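Local coordinates for protein N-acyl-D-glutamate deacylase (Bordetella bronchiseptica, PDB 3GIP) that catalyses the zinc-dependent hydrolysis of N-acyl-D-glutamate to D-glutamate and a carboxylic acid, as a member of the amidohydrolase superfamily, at residues 56-61 with 428-433; 285-290 with 341-346; 300-305 with 316-321. All blocks are in the same frame, centred on the assembly; numbering follows the deposited sequence.

Contact 1: 56-61 with 428-433; sequences KIVAPG and VVVFDP
Ile57 and Phe431 face each other as a hydrogen-bonded pair of two antiparallel strands, and their side chains run alongside each other from the same face of the ladder. Ile57 CB sits over one face of the Phe431 ring, 3.9 Å from its centroid and 18° off the ring normal, a CH-pi contact. Phe431 CG stands between the backbone N and the carbonyl carbon (chi1 67°), on the side where Ile57 lies. Ile57 CG2 reaches the ring at CZ, 3.7 Å away, while Ala59 CB comes to the ring edge near its plane. On the opposite face of the ladder, Val58 CG1 meets Val428 CG1 at 3.7 Å.

Beneath these side chains the backbones are joined by two reciprocal pairs of bonds. Ile57 N gives a 2.8 Å bond to Phe431 O that is almost straight at 178°, and Phe431 N returns to Ile57 O. Ala59 and Val429 repeat the exchange, each N to the other's O at 2.9 Å. Val430 CA adds a CA-H...O contact of 3.2 Å to Ile57 O.

Farther out, helix 397-404 packs on Ile57 and Ala59 through Leu397 and Val401, and Ile11 of strand 7-12 touches Val58, Val428 and Val430. At the edge, Lys56 meets Asp432 through its aliphatic chain: CD lies 3.8 Å from Asp432 CB, whereas the amine and carboxylate do not touch, and Asp432 OD1 bonds to Asp434 N. The chemistry is that of a buried beta ladder: apolar groups fill both faces, and outward main-chain groups bond to adjoining segments, such as Trp15 for Val58 and Leu456 for Val428.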
# COMPACT_ATOMS: atom_id res chain seq x y z
N LYS A 56 7.59 0.61 -26.39
CA LYS A 56 7.13 0.55 -25.01
C LYS A 56 8.08 -0.25 -24.12
O LYS A 56 8.98 -0.94 -24.61
CB LYS A 56 5.75 -0.11 -24.93
CG LYS A 56 4.75 0.39 -25.95
CD LYS A 56 4.43 1.86 -25.77
CE LYS A 56 3.43 2.32 -26.82
NZ LYS A 56 2.18 1.51 -26.78
N ILE A 57 7.86 -0.15 -22.82
CA ILE A 57 8.64 -0.88 -21.83
C ILE A 57 7.75 -2.03 -21.36
O ILE A 57 6.55 -1.85 -21.16
CB ILE A 57 8.99 -0.01 -20.60
CG1 ILE A 57 9.99 1.08 -21.00
CG2 ILE A 57 9.57 -0.89 -19.49
CD1 ILE A 57 11.34 0.57 -21.44
N VAL A 58 8.35 -3.20 -21.20
CA VAL A 58 7.64 -4.37 -20.71
C VAL A 58 8.30 -4.66 -19.37
O VAL A 58 9.49 -4.97 -19.30
CB VAL A 58 7.80 -5.56 -21.67
CG1 VAL A 58 7.04 -6.77 -21.14
CG2 VAL A 58 7.30 -5.18 -23.05
N ALA A 59 7.53 -4.53 -18.30
CA ALA A 59 8.08 -4.70 -16.96
C ALA A 59 7.22 -5.59 -16.07
O ALA A 59 6.10 -5.97 -16.45
CB ALA A 59 8.23 -3.33 -16.31
N PRO A 60 7.73 -5.95 -14.88
CA PRO A 60 6.92 -6.79 -14.00
C PRO A 60 5.76 -5.90 -13.51
O PRO A 60 5.93 -4.69 -13.39
CB PRO A 60 7.87 -7.12 -12.84
CG PRO A 60 9.25 -6.85 -13.39
CD PRO A 60 9.03 -5.65 -14.27
N GLY A 61 4.60 -6.49 -13.26
CA GLY A 61 3.48 -5.70 -12.77
C GLY A 61 3.89 -5.02 -11.48
O GLY A 61 4.67 -5.57 -10.70
N VAL A 428 2.50 -8.72 -15.59
CA VAL A 428 3.22 -7.84 -16.49
C VAL A 428 2.51 -6.53 -16.80
O VAL A 428 1.28 -6.49 -16.89
CB VAL A 428 3.48 -8.55 -17.85
CG1 VAL A 428 4.38 -7.71 -18.73
CG2 VAL A 428 4.07 -9.93 -17.62
N VAL A 429 3.28 -5.47 -16.96
CA VAL A 429 2.71 -4.18 -17.34
C VAL A 429 3.51 -3.66 -18.52
O VAL A 429 4.74 -3.72 -18.52
CB VAL A 429 2.74 -3.14 -16.19
CG1 VAL A 429 4.17 -2.88 -15.74
CG2 VAL A 429 2.08 -1.85 -16.65
N VAL A 430 2.80 -3.17 -19.53
CA VAL A 430 3.43 -2.61 -20.71
C VAL A 430 3.07 -1.13 -20.71
O VAL A 430 1.90 -0.77 -20.63
CB VAL A 430 2.87 -3.25 -22.00
CG1 VAL A 430 3.52 -2.63 -23.23
CG2 VAL A 430 3.11 -4.76 -21.97
N PHE A 431 4.08 -0.26 -20.78
CA PHE A 431 3.81 1.17 -20.76
C PHE A 431 4.77 1.98 -21.62
O PHE A 431 5.88 1.54 -21.92
CB PHE A 431 3.84 1.68 -19.31
CG PHE A 431 5.20 1.62 -18.66
CD1 PHE A 431 6.08 2.69 -18.74
CD2 PHE A 431 5.59 0.49 -17.94
CE1 PHE A 431 7.33 2.65 -18.13
CE2 PHE A 431 6.85 0.43 -17.32
CZ PHE A 431 7.72 1.51 -17.41
N ASP A 432 4.32 3.15 -22.04
CA ASP A 432 5.13 4.06 -22.84
C ASP A 432 5.93 4.88 -21.83
O ASP A 432 5.36 5.64 -21.06
CB ASP A 432 4.24 4.97 -23.67
CG ASP A 432 5.02 5.81 -24.65
OD1 ASP A 432 6.13 6.27 -24.29
OD2 ASP A 432 4.53 6.03 -25.78
N PRO A 433 7.27 4.75 -21.84
CA PRO A 433 8.08 5.51 -20.89
C PRO A 433 8.03 7.02 -21.06
O PRO A 433 8.24 7.78 -20.11
CB PRO A 433 9.48 4.95 -21.11
CG PRO A 433 9.47 4.61 -22.57
CD PRO A 433 8.12 3.95 -22.73

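Contact 2: 285-290 with 341-346; sequences PGSSTI and AIYFAM. With FMT (formic acid), chain D; FMT (formic acid), chain E.
Ser287 and Tyr343 pair across an antiparallel ladder joining an outer strand, 287-290, to the central strand, 339-343, of a three-stranded sheet. The tight part is the backbone. Ser287 N bonds to Tyr343 O at 2.8 Å, and Tyr343 N comes back to Ser287 O from above the carbonyl plane, 42° out of it. Thr289 and Ala341 form the next hydrogen-bonded pair, with Ala341 N 2.9 Å from Thr289 O. Between them, the non-hydrogen-bonded Ser288 and Ile342 bring their CA atoms within 4.2 Å. Phe344 centres an inverse gamma turn, after which Met346 N bonds to Pro285 O at 3.0 Å. The Met346 side chain reaches across to the 285-286 backbone, CE 3.5 Å from Gly286 N.

Packing is looser at the partly exposed Phe344 and Ile290; Phe344 meets Gly286 no closer than CA to CA. The buried face instead holds polar ligands, two formic acids probably from the crystallisation liquor. That of chain E accepts a bond from Ser287 OG, whose torsion (chi1 66°) holds it between the backbone N and the carbonyl carbon; Arg295 also binds this formate and makes a cation-pi contact with Tyr343. That of chain D takes the Ser288 N-H almost straight, at 175°, and is also bonded to Tyr282 OH, Lys250 NZ and Arg376 NH1. Thr289, its OG1 bonded to Tyr190, has its side chain about 6 Å from the zinc ion, beside the metal site. Tyr343 CE2 passes 3.8 Å from Thr289 CG2, while the phenol, lying edge-on to Ile290 O, donates from OH a 2.7 Å hydrogen bond to it.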
# COMPACT_ATOMS: atom_id res chain seq x y z
N PRO A 285 2.71 15.59 -1.48
CA PRO A 285 3.05 16.31 -0.25
C PRO A 285 1.86 16.54 0.68
O PRO A 285 1.88 17.44 1.52
CB PRO A 285 3.61 17.62 -0.78
CG PRO A 285 2.69 17.90 -1.92
CD PRO A 285 2.57 16.53 -2.61
N GLY A 286 0.82 15.73 0.53
CA GLY A 286 -0.35 15.83 1.38
C GLY A 286 -0.77 14.44 1.79
O GLY A 286 -0.69 13.51 0.99
N SER A 287 -1.20 14.28 3.04
CA SER A 287 -1.64 12.98 3.54
C SER A 287 -3.16 12.94 3.51
O SER A 287 -3.81 13.92 3.16
CB SER A 287 -1.15 12.78 4.98
OG SER A 287 -1.77 13.71 5.86
N SER A 288 -3.74 11.80 3.88
CA SER A 288 -5.19 11.69 3.90
C SER A 288 -5.60 10.57 4.84
O SER A 288 -5.13 9.45 4.73
CB SER A 288 -5.74 11.40 2.50
OG SER A 288 -7.17 11.39 2.51
N THR A 289 -6.48 10.90 5.78
CA THR A 289 -6.95 9.90 6.73
C THR A 289 -8.19 10.47 7.41
O THR A 289 -8.81 11.40 6.89
CB THR A 289 -5.86 9.54 7.77
OG1 THR A 289 -6.33 8.48 8.61
CG2 THR A 289 -5.52 10.75 8.64
N ILE A 290 -8.55 9.92 8.56
CA ILE A 290 -9.73 10.41 9.26
C ILE A 290 -9.54 11.86 9.68
O ILE A 290 -8.41 12.34 9.86
CB ILE A 290 -10.00 9.55 10.51
CG1 ILE A 290 -8.78 9.56 11.44
CG2 ILE A 290 -10.33 8.13 10.09
CD1 ILE A 290 -8.99 8.82 12.75
N ALA A 341 -10.17 13.61 5.70
CA ALA A 341 -9.61 14.83 5.14
C ALA A 341 -8.23 14.64 4.55
O ALA A 341 -7.58 13.61 4.76
CB ALA A 341 -9.54 15.91 6.22
N ILE A 342 -7.80 15.64 3.79
CA ILE A 342 -6.48 15.66 3.19
C ILE A 342 -5.74 16.75 3.95
O ILE A 342 -6.29 17.82 4.22
CB ILE A 342 -6.52 16.02 1.69
CG1 ILE A 342 -7.15 14.87 0.90
CG2 ILE A 342 -5.11 16.32 1.18
CD1 ILE A 342 -7.42 15.18 -0.55
N TYR A 343 -4.50 16.45 4.32
CA TYR A 343 -3.66 17.36 5.08
C TYR A 343 -2.45 17.73 4.23
O TYR A 343 -1.55 16.91 4.02
CB TYR A 343 -3.20 16.68 6.37
CG TYR A 343 -4.34 16.22 7.24
CD1 TYR A 343 -4.97 17.09 8.13
CD2 TYR A 343 -4.81 14.91 7.16
CE1 TYR A 343 -6.03 16.67 8.92
CE2 TYR A 343 -5.88 14.47 7.95
CZ TYR A 343 -6.48 15.36 8.83
OH TYR A 343 -7.52 14.93 9.62
N PHE A 344 -2.43 18.96 3.73
CA PHE A 344 -1.33 19.45 2.90
C PHE A 344 -0.25 19.94 3.85
O PHE A 344 -0.18 21.13 4.16
CB PHE A 344 -1.86 20.58 2.01
CG PHE A 344 -2.93 20.13 1.06
CD1 PHE A 344 -2.61 19.39 -0.08
CD2 PHE A 344 -4.27 20.40 1.32
CE1 PHE A 344 -3.59 18.93 -0.94
CE2 PHE A 344 -5.27 19.94 0.46
CZ PHE A 344 -4.93 19.20 -0.67
N ALA A 345 0.60 19.02 4.30
CA ALA A 345 1.61 19.37 5.28
C ALA A 345 3.04 18.92 5.07
O ALA A 345 3.86 19.04 5.97
CB ALA A 345 1.14 18.89 6.66
N MET A 346 3.37 18.40 3.88
CA MET A 346 4.73 17.95 3.64
C MET A 346 5.45 18.77 2.58
O MET A 346 4.84 19.54 1.84
CB MET A 346 4.74 16.47 3.23
CG MET A 346 4.24 15.51 4.31
SD MET A 346 2.49 15.07 4.17
CE MET A 346 2.57 13.79 2.92
C FMT D . -1.29 9.05 5.29
O1 FMT D . -2.14 9.39 4.51
O2 FMT D . 0.00 9.13 4.95
C FMT E . -1.71 11.64 8.50
O1 FMT E . -2.26 12.68 8.24
O2 FMT E . -1.70 11.19 9.76

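Contact 3: 300-305 with 316-321; sequences DDIRIT and EYLADI
The backbones of Arg303 and Tyr317 meet in a single bridge, CA atoms 4.4 Å apart, flanked by two nearly straight bonds, from Leu318 N to Ile302 O at 2.8 Å and from Ile304 N to Glu316 O at 2.9 Å. Tyr317 stands at the N-cap position of helix 318-325, and the bridge ties this residue before the helix to the strand, as the Leu318 N to Ile302 O bond indicates.

On one side, Arg303 and Tyr317 cross, their guanidinium and ring planes 56° apart. Arg303 NH2 donates a 2.9 Å bond to Tyr317 OH, which lies near the guanidinium plane; chi3 (-80°) sets NE, which lies 3.7 Å from Tyr317 CE1. Asp301 lies alongside the ring, its OD1 over one face toward the rim, 3.9 Å from CE1 of Tyr317. On the other side, Ile302 CD1 touches Leu318 CD2 at 4.0 Å, and Ile304 CG1 meets Ile321 CD1 at 3.8 Å. Glu316 OE1 forms a salt bridge with Arg324, and Arg303 NH1 has a long, weak ion pair with Asp443.

The contact thus divides its chemistry between buried aliphatic packing beneath the helix start and the hydrogen-bonded Arg303-Tyr317 pair.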
# COMPACT_ATOMS: atom_id res chain seq x y z
N ASP A 300 -3.43 24.29 8.04
CA ASP A 300 -4.37 25.03 7.22
C ASP A 300 -4.79 24.21 6.01
O ASP A 300 -4.15 23.21 5.67
CB ASP A 300 -3.77 26.36 6.75
CG ASP A 300 -3.69 27.41 7.85
OD1 ASP A 300 -4.46 27.32 8.83
OD2 ASP A 300 -2.86 28.33 7.72
N ASP A 301 -5.87 24.64 5.37
CA ASP A 301 -6.40 23.98 4.19
C ASP A 301 -6.81 22.52 4.35
O ASP A 301 -6.73 21.73 3.41
CB ASP A 301 -5.43 24.12 3.01
CG ASP A 301 -5.48 25.51 2.38
OD1 ASP A 301 -6.28 26.33 2.85
OD2 ASP A 301 -4.74 25.77 1.41
N ILE A 302 -7.25 22.16 5.55
CA ILE A 302 -7.73 20.80 5.77
C ILE A 302 -8.93 20.69 4.83
O ILE A 302 -9.86 21.50 4.90
CB ILE A 302 -8.16 20.58 7.24
CG1 ILE A 302 -6.91 20.54 8.13
CG2 ILE A 302 -8.95 19.28 7.38
CD1 ILE A 302 -7.22 20.55 9.62
N ARG A 303 -8.90 19.71 3.92
CA ARG A 303 -9.97 19.55 2.95
C ARG A 303 -10.69 18.22 3.16
O ARG A 303 -10.07 17.17 3.18
CB ARG A 303 -9.40 19.63 1.52
CG ARG A 303 -10.46 19.68 0.44
CD ARG A 303 -9.87 19.66 -0.96
NE ARG A 303 -9.37 20.97 -1.40
CZ ARG A 303 -8.82 21.18 -2.59
NH1 ARG A 303 -8.70 20.17 -3.44
NH2 ARG A 303 -8.41 22.39 -2.94
N ILE A 304 -12.01 18.30 3.30
CA ILE A 304 -12.82 17.11 3.55
C ILE A 304 -12.88 16.13 2.37
O ILE A 304 -13.05 16.52 1.22
CB ILE A 304 -14.26 17.53 3.94
CG1 ILE A 304 -14.20 18.52 5.12
CG2 ILE A 304 -15.09 16.31 4.31
CD1 ILE A 304 -13.42 18.01 6.33
N THR A 305 -12.71 14.85 2.68
CA THR A 305 -12.76 13.79 1.67
C THR A 305 -14.08 13.04 1.75
O THR A 305 -14.52 12.41 0.78
CB THR A 305 -11.60 12.79 1.86
OG1 THR A 305 -11.57 12.34 3.22
CG2 THR A 305 -10.27 13.45 1.52
N GLU A 316 -14.66 20.45 0.41
CA GLU A 316 -14.60 21.77 1.02
C GLU A 316 -13.52 21.91 2.09
O GLU A 316 -13.10 20.93 2.70
CB GLU A 316 -15.97 22.12 1.62
CG GLU A 316 -17.08 22.18 0.58
CD GLU A 316 -18.45 22.49 1.17
OE1 GLU A 316 -18.57 22.66 2.40
OE2 GLU A 316 -19.42 22.58 0.38
N TYR A 317 -13.07 23.15 2.30
CA TYR A 317 -12.06 23.45 3.31
C TYR A 317 -12.73 23.60 4.67
O TYR A 317 -13.79 24.22 4.78
CB TYR A 317 -11.35 24.77 3.00
CG TYR A 317 -10.40 24.74 1.83
CD1 TYR A 317 -9.34 23.84 1.79
CD2 TYR A 317 -10.56 25.63 0.77
CE1 TYR A 317 -8.44 23.84 0.72
CE2 TYR A 317 -9.66 25.63 -0.31
CZ TYR A 317 -8.61 24.73 -0.32
OH TYR A 317 -7.72 24.73 -1.37
N LEU A 318 -12.09 23.06 5.70
CA LEU A 318 -12.62 23.15 7.06
C LEU A 318 -12.86 24.60 7.46
O LEU A 318 -13.86 24.91 8.11
CB LEU A 318 -11.65 22.49 8.05
CG LEU A 318 -12.05 22.53 9.53
CD1 LEU A 318 -13.34 21.75 9.74
CD2 LEU A 318 -10.93 21.94 10.38
N ALA A 319 -11.95 25.50 7.09
CA ALA A 319 -12.11 26.91 7.44
C ALA A 319 -13.34 27.53 6.79
O ALA A 319 -13.99 28.38 7.40
CB ALA A 319 -10.85 27.69 7.05
N ASP A 320 -13.65 27.13 5.56
CA ASP A 320 -14.81 27.66 4.86
C ASP A 320 -16.09 27.14 5.49
O ASP A 320 -17.08 27.87 5.62
CB ASP A 320 -14.80 27.27 3.37
CG ASP A 320 -13.73 28.00 2.58
OD1 ASP A 320 -13.16 28.98 3.10
OD2 ASP A 320 -13.46 27.58 1.44
N ILE A 321 -16.08 25.87 5.88
CA ILE A 321 -17.24 25.25 6.51
C ILE A 321 -17.51 25.96 7.84
O ILE A 321 -18.65 26.35 8.12
CB ILE A 321 -17.00 23.76 6.77
CG1 ILE A 321 -16.82 23.03 5.44
CG2 ILE A 321 -18.17 23.17 7.55
CD1 ILE A 321 -16.30 21.60 5.57

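In the fold
Contacts 2 and 3 are neighbours, their centres about 11 Å apart, and share one sheet: Ile342 of contact 2 and Arg303 of contact 3 are linked backbone to backbone, since strands 339-343 and 303-307 lie side by side in it. Contact 1 is remote, about 30 Å from contact 2 and 38 Å from contact 3 between centres, and joins segments 367 residues apart at their closest ends. Contacts 1 and 2 are both buried, yet the first is lined by apolar side chains, whereas the second offers a serine hydroxyl and a backbone N-H to formates, and its Thr289 lies near the zinc ion. Contact 3, farthest from the chain centre, is partly buried and adds an arginine-tyrosine bond to its aliphatic packing.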